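Local coordinates for putative cathepsin d (Ixodes ricinus, PDB 5N7Q), which probably acts as an aspartic-type endopeptidase of the pepsin (A1) family, and here binds the peptide-like inhibitor pepstatin A, at residues S46-T51 / L105-V110; I77-G82 / E114-A119. All blocks are in the same frame, centred on the assembly; numbering follows the deposited sequence.

Contact 1: residues S46-T51 / L105-V110; sequences SSKCTT and LGEALV
Glu107 reaches from strand 103-112 to Ser46, the first residue of a type I beta turn that runs to Cys49. Its CB starts the contact by lying 3.8 Å from Ser46 CB. CG is anti to the carbonyl carbon (chi1 -62°), and from it the chain extends to the carboxylate. At the tip, OE1 accepts the Ser46 hydroxyl, OG to OE1 2.7 Å, which arrives on the anti side and 23° out of the carboxylate plane. OE1 also accepts a hydrogen bond from a water at 2.8 Å; that water in turn accepts hydrogen bonds from Ser47 OG and Lys48 NZ. The other oxygen, OE2, bonds to Ser89 OG on strand 82-95.

Ser46 OG does double duty: besides donating to the glutamate, it accepts Lys48 N at 3.0 Å, closing an ST turn inside the beta turn. One bond joins the two backbones here, Ser46 N to Ala108 O at 3.0 Å, nearly straight (160° at the hydrogen) and on a carbonyl lone pair. Beside these polar links, Leu109 turns CD2 to Ser46 CB at 3.9 Å and also meets the CB atoms of Lys48 and Cys49. Cys49 SG, in a disulfide with Cys54, lies near Leu109 O. A water 3.0 Å from Leu109 O donates to that carbonyl and bridges to Thr51 OG1, whose stronger partner is Cys54 N in the helix that Thr51 N-caps.

The contact thus clips the loop onto strand 103-112, which runs parallel to strand 42-45. Lys48 NZ, 4.9 Å from Glu107 OE1, acts through the shared water, and also bonds to Ser62 OG; its charge, partly shared with Asp61 in a long, weak ion pair, may favour the ionised form of buried Glu107.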
ATOM      1  N   SER A  46      -7.051   6.858  19.594  1.00  9.54           N
ATOM      2  CA  SER A  46      -7.998   7.709  20.344  1.00  9.95           C
ATOM      3  C   SER A  46      -7.347   8.379  21.560  1.00  9.92           C
ATOM      4  O   SER A  46      -6.561   7.748  22.246  1.00 10.10           O
ATOM      5  CB  SER A  46      -9.116   6.831  20.870  1.00 10.31           C
ATOM      6  OG  SER A  46     -10.131   7.600  21.449  1.00 10.72           O
ATOM      7  N   SER A  47      -7.757   9.595  21.895  1.00 10.05           N
ATOM      8  CA  SER A  47      -7.405  10.192  23.191  1.00 10.78           C
ATOM      9  C   SER A  47      -8.007   9.414  24.370  1.00 11.50           C
ATOM     10  O   SER A  47      -7.557   9.589  25.492  1.00 12.62           O
ATOM     11  CB  SER A  47      -7.873  11.624  23.285  1.00 10.96           C
ATOM     12  OG  SER A  47      -9.265  11.745  23.125  1.00 11.85           O
ATOM     13  N   LYS A  48      -9.011   8.578  24.111  1.00 11.45           N
ATOM     14  CA  LYS A  48      -9.589   7.702  25.156  1.00 12.74           C
ATOM     15  C   LYS A  48      -8.676   6.500  25.471  1.00 14.49           C
ATOM     16  O   LYS A  48      -8.978   5.712  26.362  1.00 16.75           O
ATOM     17  CB  LYS A  48     -10.949   7.175  24.711  1.00 12.75           C
ATOM     18  CG  LYS A  48     -12.123   8.136  24.811  1.00 12.91           C
ATOM     19  CD  LYS A  48     -11.938   9.436  24.086  1.00 13.04           C
ATOM     20  CE  LYS A  48     -13.155  10.348  24.222  1.00 12.96           C
ATOM     21  NZ  LYS A  48     -12.778  11.671  23.668  1.00 13.03           N
ATOM     22  N   CYS A  49      -7.576   6.361  24.731  1.00 13.95           N
ATOM     23  CA  CYS A  49      -6.629   5.242  24.861  1.00 14.71           C
ATOM     24  C   CYS A  49      -5.376   5.761  25.553  1.00 14.93           C
ATOM     25  O   CYS A  49      -4.834   6.778  25.146  1.00 13.84           O
ATOM     26  CB  CYS A  49      -6.311   4.721  23.449  1.00 14.45           C
ATOM     27  SG  CYS A  49      -5.017   3.480  23.366  1.00 15.31           S
ATOM     28  N   THR A  50      -4.921   5.062  26.591  1.00 15.93           N
ATOM     29  CA  THR A  50      -3.725   5.465  27.360  1.00 16.62           C
ATOM     30  C   THR A  50      -2.676   4.348  27.421  1.00 16.24           C
ATOM     31  O   THR A  50      -1.843   4.329  28.327  1.00 18.00           O
ATOM     32  CB  THR A  50      -4.122   5.878  28.793  1.00 17.88           C
ATOM     33  OG1 THR A  50      -4.768   4.761  29.436  1.00 19.15           O
ATOM     34  CG2 THR A  50      -5.054   7.094  28.752  1.00 18.36           C
ATOM     35  N   THR A  51      -2.706   3.426  26.458  1.00 15.33           N
ATOM     36  CA  THR A  51      -1.686   2.389  26.338  1.00 15.33           C
ATOM     37  C   THR A  51      -0.347   3.015  25.937  1.00 15.43           C
ATOM     38  O   THR A  51      -0.291   4.162  25.461  1.00 15.30           O
ATOM     39  CB  THR A  51      -2.048   1.349  25.264  1.00 14.90           C
ATOM     40  OG1 THR A  51      -2.131   1.993  23.980  1.00 14.77           O
ATOM     41  CG2 THR A  51      -3.367   0.633  25.557  1.00 15.05           C
ATOM     42  N   LEU A 105     -14.233   7.953  10.825  1.00  9.75           N
ATOM     43  CA  LEU A 105     -12.936   7.403  11.196  1.00 10.18           C
ATOM     44  C   LEU A 105     -13.091   6.492  12.392  1.00 10.04           C
ATOM     45  O   LEU A 105     -13.974   6.681  13.257  1.00 10.81           O
ATOM     46  CB  LEU A 105     -11.910   8.501  11.523  1.00 11.53           C
ATOM     47  CG  LEU A 105     -12.117   9.385  12.771  1.00 12.76           C
ATOM     48  CD1 LEU A 105     -10.825   9.853  13.417  1.00 14.26           C
ATOM     49  CD2 LEU A 105     -12.979  10.600  12.468  1.00 13.32           C
ATOM     50  N   GLY A 106     -12.188   5.529  12.483  1.00  8.79           N
ATOM     51  CA  GLY A 106     -12.090   4.692  13.670  1.00  9.13           C
ATOM     52  C   GLY A 106     -11.203   5.338  14.723  1.00  9.55           C
ATOM     53  O   GLY A 106     -10.095   5.790  14.418  1.00 10.57           O
ATOM     54  N   GLU A 107     -11.698   5.396  15.961  1.00  9.44           N
ATOM     55  CA  GLU A 107     -10.883   5.780  17.104  1.00  9.24           C
ATOM     56  C   GLU A 107     -10.369   4.497  17.706  1.00  9.11           C
ATOM     57  O   GLU A 107     -11.116   3.731  18.340  1.00  9.20           O
ATOM     58  CB  GLU A 107     -11.702   6.546  18.136  1.00  9.00           C
ATOM     59  CG  GLU A 107     -12.297   7.850  17.650  1.00  9.27           C
ATOM     60  CD  GLU A 107     -12.547   8.836  18.786  1.00  9.35           C
ATOM     61  OE1 GLU A 107     -11.700   8.927  19.697  1.00 10.41           O
ATOM     62  OE2 GLU A 107     -13.565   9.560  18.731  1.00  9.65           O
ATOM     63  N   ALA A 108      -9.081   4.248  17.533  1.00  9.24           N
ATOM     64  CA  ALA A 108      -8.462   2.991  17.961  1.00  9.64           C
ATOM     65  C   ALA A 108      -8.190   2.970  19.462  1.00 10.01           C
ATOM     66  O   ALA A 108      -7.626   3.916  20.006  1.00  9.19           O
ATOM     67  CB  ALA A 108      -7.181   2.788  17.180  1.00 10.13           C
ATOM     68  N   LEU A 109      -8.645   1.899  20.107  1.00 10.25           N
ATOM     69  CA  LEU A 109      -8.357   1.605  21.514  1.00 11.19           C
ATOM     70  C   LEU A 109      -7.386   0.460  21.712  1.00 11.77           C
ATOM     71  O   LEU A 109      -6.630   0.485  22.691  1.00 12.37           O
ATOM     72  CB  LEU A 109      -9.659   1.309  22.273  1.00 11.21           C
ATOM     73  CG  LEU A 109     -10.742   2.376  22.216  1.00 11.56           C
ATOM     74  CD1 LEU A 109     -11.988   1.900  22.960  1.00 11.89           C
ATOM     75  CD2 LEU A 109     -10.253   3.681  22.812  1.00 12.13           C
ATOM     76  N   VAL A 110      -7.435  -0.548  20.839  1.00 11.61           N
ATOM     77  CA  VAL A 110      -6.560  -1.713  20.960  1.00 12.26           C
ATOM     78  C   VAL A 110      -5.918  -1.959  19.601  1.00 12.60           C
ATOM     79  O   VAL A 110      -6.601  -2.083  18.595  1.00 13.32           O
ATOM     80  CB  VAL A 110      -7.334  -2.950  21.474  1.00 12.95           C
ATOM     81  CG1 VAL A 110      -6.440  -4.184  21.555  1.00 13.82           C
ATOM     82  CG2 VAL A 110      -7.907  -2.663  22.860  1.00 12.93           C
TER
HETATM   83  O   HOH W   1     -11.511  11.306  21.102  1.00  9.71           O
HETATM   84  O   HOH W   2      -3.701   0.736  22.158  1.00 17.05           O

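Contact 2: residues I77-G82 / E114-A119; sequences IVYGSG and ESLLEA
Leu116 and Ser115, on the single-turn helix 114-117, meet Ser81 and Gly82 at the turn between strands 69-79 and 82-95. Leu116 has CG anti to the carbonyl carbon (chi1 -61°), and beyond it the CD1 methyl presses on the bare backbone of Gly82, 3.9 Å from its CA, on the side toward which a beta carbon would point. The same methyl approaches the ring of Tyr79 obliquely, 4.4 Å from CD2. Phe121, Val111 and Ile124 also pack against Leu116, the last of them touching Tyr79 as well.

The hairpin is the flap of pepsin-like peptidases, which closes over the active-site cleft, and Tyr79 holds the place of the flap tyrosine. Its hydroxyl bonds to Trp43 NE1, and its side chain comes to about 4 Å from that of Asp36, a predicted catalytic residue. Tyr79 N donates to Gly82 O across the hairpin.

Ser81 meets Ser115 by packing: Ser81 CB is 3.8 Å from Ser115 OG, and Ser81 O lies 3.7 Å from Ser115 CB. A water joins the backbones beside this patch, donating to Ser81 O at 2.8 Å and accepting Ser115 N, an amide in the helix's first turn, at 2.9 Å. Ser81 OG is turned to another task, a hydrogen bond to the backbone of the bound pepstatin, while apolar side chains of the inhibitor pack on Ser81 and Ser115.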
ATOM      1  N   ILE A  77     -10.639  -4.457  12.637  1.00 10.87           N
ATOM      2  CA  ILE A  77     -10.038  -4.721  11.328  1.00 10.76           C
ATOM      3  C   ILE A  77      -8.829  -5.601  11.519  1.00 10.26           C
ATOM      4  O   ILE A  77      -8.028  -5.379  12.453  1.00 10.49           O
ATOM      5  CB  ILE A  77      -9.608  -3.444  10.566  1.00 11.65           C
ATOM      6  CG1 ILE A  77     -10.680  -2.366  10.634  1.00 12.42           C
ATOM      7  CG2 ILE A  77      -9.292  -3.771   9.107  1.00 12.33           C
ATOM      8  CD1 ILE A  77     -10.266  -1.020  10.087  1.00 13.23           C
ATOM      9  N   VAL A  78      -8.706  -6.577  10.626  1.00  9.97           N
ATOM     10  CA  VAL A  78      -7.587  -7.494  10.612  1.00 10.25           C
ATOM     11  C   VAL A  78      -6.770  -7.231   9.350  1.00  9.94           C
ATOM     12  O   VAL A  78      -7.321  -7.268   8.250  1.00 10.73           O
ATOM     13  CB  VAL A  78      -8.107  -8.943  10.624  1.00 11.14           C
ATOM     14  CG1 VAL A  78      -6.961  -9.946  10.667  1.00 11.50           C
ATOM     15  CG2 VAL A  78      -8.992  -9.174  11.841  1.00 12.13           C
ATOM     16  N   TYR A  79      -5.474  -6.982   9.536  1.00  9.26           N
ATOM     17  CA  TYR A  79      -4.539  -6.841   8.431  1.00  8.73           C
ATOM     18  C   TYR A  79      -3.543  -7.987   8.406  1.00  9.24           C
ATOM     19  O   TYR A  79      -3.425  -8.754   9.369  1.00  9.84           O
ATOM     20  CB  TYR A  79      -3.744  -5.556   8.601  1.00  8.76           C
ATOM     21  CG  TYR A  79      -4.591  -4.300   8.645  1.00  8.97           C
ATOM     22  CD1 TYR A  79      -5.015  -3.682   7.497  1.00  8.69           C
ATOM     23  CD2 TYR A  79      -4.947  -3.728   9.861  1.00  9.24           C
ATOM     24  CE1 TYR A  79      -5.791  -2.525   7.538  1.00  8.81           C
ATOM     25  CE2 TYR A  79      -5.732  -2.597   9.920  1.00  9.39           C
ATOM     26  CZ  TYR A  79      -6.132  -1.978   8.783  1.00  9.22           C
ATOM     27  OH  TYR A  79      -6.911  -0.855   8.907  1.00 10.04           O
ATOM     28  N   GLY A  80      -2.814  -8.109   7.307  1.00  9.09           N
ATOM     29  CA  GLY A  80      -1.729  -9.078   7.271  1.00  9.89           C
ATOM     30  C   GLY A  80      -0.719  -8.884   8.374  1.00 10.56           C
ATOM     31  O   GLY A  80      -0.214  -9.875   8.911  1.00 10.72           O
ATOM     32  N   SER A  81      -0.455  -7.636   8.761  1.00 10.43           N
ATOM     33  CA  SER A  81       0.618  -7.288   9.717  1.00 10.90           C
ATOM     34  C   SER A  81       0.159  -6.690  11.033  1.00 10.96           C
ATOM     35  O   SER A  81       0.962  -6.157  11.808  1.00 11.76           O
ATOM     36  CB  SER A  81       1.582  -6.317   9.022  1.00 11.88           C
ATOM     37  OG  SER A  81       2.202  -7.017   7.989  1.00 13.57           O
ATOM     38  N   GLY A  82      -1.139  -6.741  11.303  1.00 10.32           N
ATOM     39  CA  GLY A  82      -1.619  -6.223  12.561  1.00 10.42           C
ATOM     40  C   GLY A  82      -3.131  -6.220  12.667  1.00 10.64           C
ATOM     41  O   GLY A  82      -3.837  -6.749  11.817  1.00  9.79           O
ATOM     42  N   GLU A 114       3.554  -5.674  15.740  1.00 12.94           N
ATOM     43  CA  GLU A 114       4.722  -4.788  15.831  1.00 15.62           C
ATOM     44  C   GLU A 114       4.787  -3.765  14.706  1.00 14.49           C
ATOM     45  O   GLU A 114       5.208  -2.631  14.942  1.00 13.63           O
ATOM     46  CB  GLU A 114       6.023  -5.615  15.893  1.00 18.42           C
ATOM     47  CG  GLU A 114       7.268  -4.830  16.315  1.00 22.77           C
ATOM     48  CD  GLU A 114       8.025  -4.191  15.162  1.00 27.04           C
ATOM     49  OE1 GLU A 114       7.684  -4.458  13.992  1.00 31.52           O
ATOM     50  OE2 GLU A 114       8.967  -3.404  15.427  1.00 32.22           O
ATOM     51  N   SER A 115       4.345  -4.149  13.506  1.00 14.11           N
ATOM     52  CA  SER A 115       4.385  -3.267  12.344  1.00 14.32           C
ATOM     53  C   SER A 115       3.542  -2.020  12.565  1.00 13.77           C
ATOM     54  O   SER A 115       3.865  -0.977  12.026  1.00 15.65           O
ATOM     55  CB  SER A 115       3.925  -3.999  11.088  1.00 15.30           C
ATOM     56  OG  SER A 115       4.745  -5.139  10.838  1.00 17.64           O
ATOM     57  N   LEU A 116       2.494  -2.136  13.382  1.00 12.43           N
ATOM     58  CA  LEU A 116       1.660  -0.988  13.730  1.00 12.27           C
ATOM     59  C   LEU A 116       2.140  -0.333  15.030  1.00 12.10           C
ATOM     60  O   LEU A 116       2.225   0.903  15.135  1.00 11.78           O
ATOM     61  CB  LEU A 116       0.194  -1.420  13.869  1.00 11.76           C
ATOM     62  CG  LEU A 116      -0.440  -2.000  12.601  1.00 12.03           C
ATOM     63  CD1 LEU A 116      -1.909  -2.340  12.801  1.00 12.25           C
ATOM     64  CD2 LEU A 116      -0.261  -1.092  11.379  1.00 11.90           C
ATOM     65  N   LEU A 117       2.477  -1.165  16.019  1.00 11.95           N
ATOM     66  CA  LEU A 117       2.786  -0.660  17.364  1.00 13.09           C
ATOM     67  C   LEU A 117       4.016   0.222  17.420  1.00 13.72           C
ATOM     68  O   LEU A 117       4.052   1.189  18.182  1.00 13.83           O
ATOM     69  CB  LEU A 117       2.940  -1.806  18.343  1.00 13.10           C
ATOM     70  CG  LEU A 117       1.658  -2.592  18.642  1.00 13.51           C
ATOM     71  CD1 LEU A 117       1.968  -3.894  19.346  1.00 14.05           C
ATOM     72  CD2 LEU A 117       0.674  -1.782  19.464  1.00 14.24           C
ATOM     73  N   GLU A 118       4.992  -0.079  16.573  1.00 14.16           N
ATOM     74  CA  GLU A 118       6.222   0.692  16.544  1.00 16.40           C
ATOM     75  C   GLU A 118       6.361   1.548  15.298  1.00 15.80           C
ATOM     76  O   GLU A 118       7.445   2.055  15.005  1.00 17.14           O
ATOM     77  CB  GLU A 118       7.399  -0.263  16.719  1.00 18.63           C
ATOM     78  CG  GLU A 118       7.425  -0.931  18.096  1.00 20.79           C
ATOM     79  CD  GLU A 118       7.350   0.056  19.278  1.00 23.32           C
ATOM     80  OE1 GLU A 118       7.823   1.221  19.189  1.00 25.48           O
ATOM     81  OE2 GLU A 118       6.807  -0.337  20.322  1.00 25.04           O
ATOM     82  N   ALA A 119       5.255   1.767  14.590  1.00 14.66           N
ATOM     83  CA  ALA A 119       5.258   2.513  13.334  1.00 15.17           C
ATOM     84  C   ALA A 119       5.503   4.005  13.568  1.00 14.96           C
ATOM     85  O   ALA A 119       5.163   4.542  14.630  1.00 15.25           O
ATOM     86  CB  ALA A 119       3.951   2.319  12.587  1.00 15.10           C
TER
HETATM   87  O   HOH W   3       3.523  -6.827  12.677  1.00 16.21           O

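Overall arrangement
The centres of contacts 1 and 2 lie about 15 Å apart, and their segments interleave along the chain in the order 46-51, 77-82, 105-110, 114-119. Strand 103-112 carries one side of contact 1 and runs almost directly into helix 114-117 of contact 2. It also pairs with strand 82-95, which begins at the flap. Trp43, on strand 42-45, is a shared neighbour of Ala108 in contact 1 and Tyr79 in contact 2. Contact 1, its centre about 23 Å from that of the chain, fastens a peripheral loop, whereas contact 2, centred about 13 Å from it, sets the flap tip against a helix beside the inhibitor.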